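Local coordinates for uncharacterized peroxidase-related protein (PDB 2PFX) that is of unknown function but, as a member of the AhpD-like carboxymuconolactone decarboxylase family, is probably an oxidoreductase related to peroxidases, at residues A[34-39]-A[183-188]; A[78-83]-A[167-172]. All coordinates share one frame; numbering follows the deposited sequence.

Interaction 1 of 2, residues A[34-39]-A[183-188]; sequences LGMVPN and NAEYHG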
ATOM      1  N   LEU A  34       0.341  -7.716 -39.780  1.00 22.71           N
ATOM      2  CA  LEU A  34      -0.287  -6.948 -38.722  1.00 24.95           C
ATOM      3  C   LEU A  34      -1.085  -5.733 -39.169  1.00 24.04           C
ATOM      4  O   LEU A  34      -1.888  -5.163 -38.413  1.00 25.93           O
ATOM      5  CB  LEU A  34       0.797  -6.442 -37.740  1.00 20.30           C
ATOM      6  CG  LEU A  34       1.726  -7.519 -37.175  1.00 31.16           C
ATOM      7  CD1 LEU A  34       2.610  -6.948 -36.072  1.00 22.84           C
ATOM      8  CD2 LEU A  34       0.925  -8.713 -36.683  1.00 42.03           C
ATOM      9  N   GLY A  35      -0.863  -5.273 -40.396  1.00 15.56           N
ATOM     10  CA  GLY A  35      -1.500  -4.069 -40.866  1.00 22.04           C
ATOM     11  C   GLY A  35      -0.792  -2.816 -40.412  1.00 29.79           C
ATOM     12  O   GLY A  35      -1.166  -1.693 -40.749  1.00 22.60           O
HETATM   13  N   MSE A  36       0.265  -2.998 -39.630  1.00 19.72           N
HETATM   14  CA  MSE A  36       0.988  -1.893 -39.038  1.00 18.75           C
HETATM   15  C   MSE A  36       2.383  -2.366 -38.642  1.00 14.87           C
HETATM   16  O   MSE A  36       2.619  -3.573 -38.639  1.00 17.73           O
HETATM   17  CB  MSE A  36       0.274  -1.390 -37.769  1.00 22.23           C
HETATM   18  CG  MSE A  36       0.302  -2.423 -36.643  1.00 24.96           C
HETATM   19 SE   MSE A  36      -0.528  -1.945 -34.982  0.75 23.82          SE
HETATM   20  CE  MSE A  36      -2.267  -1.722 -35.704  1.00 22.15           C
ATOM     21  N   VAL A  37       3.225  -1.401 -38.282  1.00 20.11           N
ATOM     22  CA  VAL A  37       4.450  -1.721 -37.550  1.00 17.88           C
ATOM     23  C   VAL A  37       4.301  -1.291 -36.097  1.00 14.99           C
ATOM     24  O   VAL A  37       4.297  -0.075 -35.813  1.00 15.57           O
ATOM     25  CB  VAL A  37       5.683  -1.056 -38.185  1.00 12.71           C
ATOM     26  CG1 VAL A  37       6.941  -1.441 -37.425  1.00 15.57           C
ATOM     27  CG2 VAL A  37       5.797  -1.498 -39.636  1.00 16.25           C
ATOM     28  N   PRO A  38       4.135  -2.257 -35.201  1.00 15.56           N
ATOM     29  CA  PRO A  38       3.967  -1.917 -33.791  1.00 10.78           C
ATOM     30  C   PRO A  38       5.110  -1.051 -33.278  1.00 12.21           C
ATOM     31  O   PRO A  38       6.293  -1.295 -33.494  1.00 11.88           O
ATOM     32  CB  PRO A  38       3.945  -3.276 -33.086  1.00 19.46           C
ATOM     33  CG  PRO A  38       3.358  -4.169 -34.137  1.00 23.57           C
ATOM     34  CD  PRO A  38       4.018  -3.706 -35.421  1.00 19.50           C
ATOM     35  N   ASN A  39       4.710  -0.008 -32.557  1.00 11.75           N
ATOM     36  CA  ASN A  39       5.700   0.961 -32.087  1.00  8.67           C
ATOM     37  C   ASN A  39       6.721   0.415 -31.127  1.00 10.20           C
ATOM     38  O   ASN A  39       7.838   0.921 -31.050  1.00 10.00           O
ATOM     39  CB  ASN A  39       4.958   2.145 -31.420  1.00 10.81           C
ATOM     40  CG  ASN A  39       4.479   3.162 -32.448  1.00 21.19           C
ATOM     41  OD1 ASN A  39       4.899   3.149 -33.607  1.00 16.84           O
ATOM     42  ND2 ASN A  39       3.603   4.078 -32.042  1.00 13.89           N
ATOM     43  N   ASN A 183       0.204   2.394 -31.282  1.00 10.29           N
ATOM     44  CA  ASN A 183      -0.221   2.762 -32.616  1.00 12.58           C
ATOM     45  C   ASN A 183      -1.689   3.133 -32.591  1.00 13.63           C
ATOM     46  O   ASN A 183      -2.543   2.448 -32.042  1.00 10.84           O
ATOM     47  CB  ASN A 183      -0.028   1.627 -33.631  1.00 11.22           C
ATOM     48  CG  ASN A 183       1.394   1.119 -33.719  1.00 14.93           C
ATOM     49  OD1 ASN A 183       1.879   0.589 -32.717  1.00 15.14           O
ATOM     50  ND2 ASN A 183       2.034   1.272 -34.878  1.00 14.49           N
ATOM     51  N   ALA A 184      -2.009   4.250 -33.228  1.00 16.82           N
ATOM     52  CA  ALA A 184      -3.378   4.758 -33.145  1.00 17.44           C
ATOM     53  C   ALA A 184      -4.390   3.761 -33.684  1.00 11.30           C
ATOM     54  O   ALA A 184      -5.543   3.794 -33.257  1.00 14.65           O
ATOM     55  CB  ALA A 184      -3.457   6.088 -33.882  1.00 28.95           C
ATOM     56  N   GLU A 185      -3.954   2.882 -34.573  1.00 17.16           N
ATOM     57  CA  GLU A 185      -4.870   1.960 -35.222  1.00 21.51           C
ATOM     58  C   GLU A 185      -5.499   0.988 -34.245  1.00 18.32           C
ATOM     59  O   GLU A 185      -6.609   0.523 -34.495  1.00 19.26           O
ATOM     60  CB  GLU A 185      -4.161   1.132 -36.305  1.00 21.24           C
ATOM     61  CG  GLU A 185      -3.727   1.979 -37.496  1.00 35.02           C
ATOM     62  CD  GLU A 185      -2.246   2.308 -37.437  1.00 48.88           C
ATOM     63  OE1 GLU A 185      -1.827   2.893 -36.419  1.00 21.22           O
ATOM     64  OE2 GLU A 185      -1.509   1.982 -38.389  1.00 45.64           O
ATOM     65  N   TYR A 186      -4.787   0.665 -33.171  1.00  9.87           N
ATOM     66  CA  TYR A 186      -5.329  -0.341 -32.258  1.00 10.99           C
ATOM     67  C   TYR A 186      -6.692  -0.028 -31.672  1.00 10.39           C
ATOM     68  O   TYR A 186      -7.515  -0.922 -31.429  1.00 15.76           O
ATOM     69  CB  TYR A 186      -4.361  -0.487 -31.088  1.00 11.14           C
ATOM     70  CG  TYR A 186      -3.141  -1.351 -31.312  1.00 16.40           C
ATOM     71  CD1 TYR A 186      -3.204  -2.658 -31.754  1.00 11.48           C
ATOM     72  CD2 TYR A 186      -1.861  -0.838 -31.051  1.00 12.76           C
ATOM     73  CE1 TYR A 186      -2.069  -3.430 -31.942  1.00 11.85           C
ATOM     74  CE2 TYR A 186      -0.735  -1.605 -31.236  1.00 13.30           C
ATOM     75  CZ  TYR A 186      -0.825  -2.903 -31.682  1.00 13.90           C
ATOM     76  OH  TYR A 186       0.345  -3.623 -31.856  1.00 16.85           O
ATOM     77  N   HIS A 187      -6.938   1.243 -31.380  1.00 12.02           N
ATOM     78  CA  HIS A 187      -8.040   1.639 -30.525  1.00  9.60           C
ATOM     79  C   HIS A 187      -9.372   1.212 -31.120  1.00 14.98           C
ATOM     80  O   HIS A 187     -10.257   0.777 -30.389  1.00 15.57           O
ATOM     81  CB  HIS A 187      -8.048   3.161 -30.310  1.00 11.89           C
ATOM     82  CG  HIS A 187      -6.864   3.645 -29.549  1.00 13.85           C
ATOM     83  ND1 HIS A 187      -6.729   3.464 -28.193  1.00 10.28           N
ATOM     84  CD2 HIS A 187      -5.746   4.305 -29.953  1.00 24.48           C
ATOM     85  CE1 HIS A 187      -5.594   4.002 -27.793  1.00 14.70           C
ATOM     86  NE2 HIS A 187      -4.967   4.514 -28.833  1.00 15.05           N
ATOM     87  N   GLY A 188      -9.509   1.349 -32.431  1.00 12.18           N
ATOM     88  CA  GLY A 188     -10.776   1.110 -33.069  1.00 16.78           C
ATOM     89  C   GLY A 188     -11.008  -0.288 -33.592  1.00 15.46           C
ATOM     90  O   GLY A 188     -12.059  -0.555 -34.183  1.00 18.03           O
TER

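Interaction 2 of 2, residues A[78-83]-A[167-172]; sequences VVVSSI and FFNMTN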
ATOM      1  N   VAL A  78      -2.933  -8.685 -20.527  1.00 11.21           N
ATOM      2  CA  VAL A  78      -3.825  -7.566 -20.202  1.00 10.82           C
ATOM      3  C   VAL A  78      -4.067  -7.416 -18.722  1.00 10.06           C
ATOM      4  O   VAL A  78      -4.160  -6.316 -18.187  1.00 10.75           O
ATOM      5  CB  VAL A  78      -5.177  -7.727 -20.923  1.00  9.34           C
ATOM      6  CG1 VAL A  78      -6.148  -6.621 -20.512  1.00 14.54           C
ATOM      7  CG2 VAL A  78      -4.947  -7.704 -22.417  1.00  8.05           C
ATOM      8  N   VAL A  79      -4.201  -8.529 -18.008  1.00 12.95           N
ATOM      9  CA  VAL A  79      -4.396  -8.424 -16.558  1.00  6.76           C
ATOM     10  C   VAL A  79      -3.155  -7.836 -15.911  1.00  7.96           C
ATOM     11  O   VAL A  79      -3.221  -6.919 -15.070  1.00 10.89           O
ATOM     12  CB  VAL A  79      -4.767  -9.802 -15.995  1.00 10.47           C
ATOM     13  CG1 VAL A  79      -4.621  -9.845 -14.485  1.00 13.19           C
ATOM     14  CG2 VAL A  79      -6.180 -10.154 -16.440  1.00  8.84           C
ATOM     15  N   VAL A  80      -1.973  -8.302 -16.271  1.00 11.61           N
ATOM     16  CA  VAL A  80      -0.727  -7.687 -15.785  1.00  6.92           C
ATOM     17  C   VAL A  80      -0.730  -6.201 -16.109  1.00  5.95           C
ATOM     18  O   VAL A  80      -0.500  -5.377 -15.223  1.00  9.27           O
ATOM     19  CB  VAL A  80       0.522  -8.381 -16.356  1.00  8.81           C
ATOM     20  CG1 VAL A  80       1.797  -7.704 -15.865  1.00  9.01           C
ATOM     21  CG2 VAL A  80       0.534  -9.854 -15.958  1.00  9.94           C
ATOM     22  N   SER A  81      -0.995  -5.833 -17.362  1.00  7.88           N
ATOM     23  CA  SER A  81      -0.982  -4.440 -17.775  1.00 13.85           C
ATOM     24  C   SER A  81      -1.972  -3.558 -17.051  1.00 11.30           C
ATOM     25  O   SER A  81      -1.771  -2.376 -16.846  1.00  8.57           O
ATOM     26  CB  SER A  81      -1.343  -4.351 -19.263  1.00 13.86           C
ATOM     27  OG  SER A  81      -0.489  -5.171 -20.018  1.00 10.39           O
ATOM     28  N   SER A  82      -3.123  -4.158 -16.714  1.00 10.68           N
ATOM     29  CA  SER A  82      -4.139  -3.401 -16.002  1.00  8.76           C
ATOM     30  C   SER A  82      -3.632  -3.049 -14.610  1.00 12.58           C
ATOM     31  O   SER A  82      -3.791  -1.932 -14.112  1.00 12.72           O
ATOM     32  CB  SER A  82      -5.437  -4.215 -15.928  1.00 11.80           C
ATOM     33  OG  SER A  82      -6.448  -3.506 -15.236  1.00 12.99           O
ATOM     34  N   ILE A  83      -3.008  -4.022 -13.943  1.00  7.00           N
ATOM     35  CA  ILE A  83      -2.518  -3.785 -12.614  1.00 10.70           C
ATOM     36  C   ILE A  83      -1.389  -2.748 -12.622  1.00 10.68           C
ATOM     37  O   ILE A  83      -1.335  -1.916 -11.715  1.00 10.88           O
ATOM     38  CB  ILE A  83      -2.024  -5.076 -11.937  1.00 12.07           C
ATOM     39  CG1 ILE A  83      -3.156  -6.081 -11.699  1.00  9.39           C
ATOM     40  CG2 ILE A  83      -1.278  -4.760 -10.653  1.00 12.27           C
ATOM     41  CD1 ILE A  83      -2.681  -7.503 -11.551  1.00 16.16           C
ATOM     42  N   PHE A 167       7.262 -11.447 -18.152  1.00 10.40           N
ATOM     43  CA  PHE A 167       7.569 -10.669 -19.357  1.00 11.64           C
ATOM     44  C   PHE A 167       6.763  -9.382 -19.399  1.00  9.72           C
ATOM     45  O   PHE A 167       7.368  -8.353 -19.690  1.00  8.02           O
ATOM     46  CB  PHE A 167       7.342 -11.516 -20.606  1.00  8.07           C
ATOM     47  CG  PHE A 167       7.726 -10.893 -21.928  1.00  8.83           C
ATOM     48  CD1 PHE A 167       9.035 -10.626 -22.284  1.00 18.67           C
ATOM     49  CD2 PHE A 167       6.707 -10.577 -22.813  1.00 14.72           C
ATOM     50  CE1 PHE A 167       9.313 -10.048 -23.509  1.00 14.88           C
ATOM     51  CE2 PHE A 167       6.957 -10.033 -24.047  1.00 14.79           C
ATOM     52  CZ  PHE A 167       8.274  -9.792 -24.383  1.00 10.33           C
ATOM     53  N   PHE A 168       5.457  -9.385 -19.104  1.00 10.06           N
ATOM     54  CA  PHE A 168       4.717  -8.126 -19.178  1.00  8.57           C
ATOM     55  C   PHE A 168       5.048  -7.229 -18.011  1.00 11.66           C
ATOM     56  O   PHE A 168       4.861  -6.009 -18.102  1.00 12.16           O
ATOM     57  CB  PHE A 168       3.192  -8.370 -19.317  1.00 13.10           C
ATOM     58  CG  PHE A 168       3.049  -8.786 -20.790  1.00 10.99           C
ATOM     59  CD1 PHE A 168       3.044  -7.815 -21.782  1.00 20.09           C
ATOM     60  CD2 PHE A 168       2.977 -10.125 -21.121  1.00 13.32           C
ATOM     61  CE1 PHE A 168       2.965  -8.198 -23.110  1.00 19.18           C
ATOM     62  CE2 PHE A 168       2.878 -10.513 -22.451  1.00 15.48           C
ATOM     63  CZ  PHE A 168       2.869  -9.542 -23.438  1.00 15.39           C
ATOM     64  N   ASN A 169       5.544  -7.818 -16.919  1.00  7.34           N
ATOM     65  CA  ASN A 169       6.033  -6.946 -15.846  1.00  9.50           C
ATOM     66  C   ASN A 169       7.301  -6.197 -16.296  1.00 10.66           C
ATOM     67  O   ASN A 169       7.679  -5.144 -15.752  1.00 10.33           O
ATOM     68  CB  ASN A 169       6.290  -7.771 -14.580  1.00 12.08           C
ATOM     69  CG  ASN A 169       5.005  -7.822 -13.755  1.00 10.90           C
ATOM     70  OD1 ASN A 169       4.689  -6.845 -13.084  1.00 10.07           O
ATOM     71  ND2 ASN A 169       4.267  -8.907 -13.849  1.00 10.23           N
HETATM   72  N   MSE A 170       7.992  -6.741 -17.294  1.00 10.95           N
HETATM   73  CA  MSE A 170       9.146  -6.063 -17.887  1.00 12.33           C
HETATM   74  C   MSE A 170       8.614  -5.021 -18.880  1.00 11.16           C
HETATM   75  O   MSE A 170       8.914  -3.838 -18.772  1.00  9.71           O
HETATM   76  CB  MSE A 170      10.126  -6.971 -18.604  1.00  9.07           C
HETATM   77  CG  MSE A 170      11.143  -6.268 -19.515  1.00  8.81           C
HETATM   78 SE   MSE A 170      12.369  -7.552 -20.298  0.75 10.76          SE
HETATM   79  CE  MSE A 170      11.115  -7.966 -21.697  1.00 42.01           C
ATOM     80  N   THR A 171       7.829  -5.498 -19.831  1.00  8.59           N
ATOM     81  CA  THR A 171       7.469  -4.613 -20.935  1.00  8.55           C
ATOM     82  C   THR A 171       6.582  -3.493 -20.459  1.00 10.64           C
ATOM     83  O   THR A 171       6.693  -2.359 -20.947  1.00  9.85           O
ATOM     84  CB  THR A 171       6.844  -5.352 -22.135  1.00 12.98           C
ATOM     85  OG1 THR A 171       5.561  -5.886 -21.833  1.00 14.78           O
ATOM     86  CG2 THR A 171       7.713  -6.543 -22.521  1.00 13.36           C
ATOM     87  N   ASN A 172       5.706  -3.728 -19.486  1.00  7.58           N
ATOM     88  CA  ASN A 172       4.940  -2.598 -18.959  1.00  6.62           C
ATOM     89  C   ASN A 172       5.841  -1.493 -18.424  1.00  8.92           C
ATOM     90  O   ASN A 172       5.516  -0.338 -18.654  1.00 11.14           O
ATOM     91  CB  ASN A 172       4.054  -3.023 -17.806  1.00 11.24           C
ATOM     92  CG  ASN A 172       2.943  -3.981 -18.074  1.00 12.97           C
ATOM     93  OD1 ASN A 172       2.216  -4.366 -17.160  1.00 11.67           O
ATOM     94  ND2 ASN A 172       2.885  -4.392 -19.324  1.00 16.33           N
TER

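Interaction 1 of 2, residues A[34-39]-A[183-188]
Asn39 and Asn183 bring two loops together with their CA atoms 6.2 Å apart, while further along Met36 and Glu185 diverge to a CA separation of 8.0 Å. Much of the joining is done by one primary amide. Asn183 ND2 donates to Val37 O at 2.8 Å, the acceptor lying close to the amide plane although the N-H arrives from above the plane of the Val37 carbonyl. Asn183 OD1 accepts from Asn39 N at 2.9 Å, here in the carbonyl plane and on a lone pair. A single side chain thus reads both a C=O and an N-H of the 34-39 loop, flanking Pro38, the N-cap of helix 39-44. The amide of Asn39 stacks on that of Asn183 with the planes 29° apart, and its own ND2 is bonded to Glu7 OE1 and Met181 O. An alanine in place of Asn183 would probably leave the Val37 carbonyl and the Asn39 N-H without their mates and the Asn39 amide without its stacking partner. Beside this polar clasp lies an apolar one. In Met36, present as selenomethionine, CG between the backbone N and carbonyl carbon (chi1 67°) and an extended chi2 carry SE over one face of Tyr186. SE sits toward the rim, 3.4 Å from Tyr186 CZ. The bend at chi3 then turns CE over the same face, in a CH-pi contact, and against Glu185 CB at 3.5 Å. Tyr186 rests on Val91 and Ala92 of helix 87-101. A Met-aromatic contact beside a bidentate asparagine bridge fastens the C-terminal segment to the loop between helices 21-34 and 39-44.

Interaction 2 of 2, residues A[78-83]-A[167-172]
Val80 faces Phe168, Asn169 and Asn172 where helices 70-84 and 155-178 of the all-helical AhpD-like fold cross, their local axes 9.2 Å apart at closest and 44° from parallel. The valine supplies most of the apolar contact through one methyl group. CG1 is anti to the backbone N (chi1 179°), a torsion that sends it across to helix 155-178, where it lies 3.4 Å from Asn169 ND2. Phe168 offers Val80 its CB alone: with CG beside the backbone N, the ring turns away and meets His93 of helix 87-101 edge-to-face, with Met62 also against it. Asn169 comes up at about a right angle to the valine. Its amide is gripped from beyond the two segments, OD1 by Arg173 NH1 and Asn84 ND2, and ND2 by Thr165 O and Thr134 OG1. This network is likely to fix the amide's rotation, so that the valine methyl packs against a group that is polar yet already satisfied. Ser81 behaves similarly, its OG turned back to Ala77 O within its own helix. Asn172 has CG beside its backbone N (chi1 -65°), which directs the amide toward Val80 and Ser81, although the exact place of this amide is less sure in the model. Asn84, the next residue of helix 70-84, donates to Asn172 OD1 as well as to Asn169 OD1, joining the two helices. Between the segments themselves the fit rests on van der Waals contact, as where Val80 CG1 touches Phe168 CB at 3.8 Å.

How the interactions relate
The two interactions illustrate how a helical fold can be closed at its rim and at its centre separately. Both segments of interaction 2 fall in the sequence between those of interaction 1; the centres of the two contacts are 19 Å apart and their nearest atoms about 10 Å, without touching. Helix 87-101 mediates between them. Tyr88, Val91 and Ala92 meet interaction 1, whereas Cys89, Leu90 and His93 turn a different face to interaction 2. Cys89 and His93 supply the second cysteine and the histidine of a CXXCXXXH sequence, as in AhpD relatives, which is consistent with a redox site beside the 78-83/167-172 crossing.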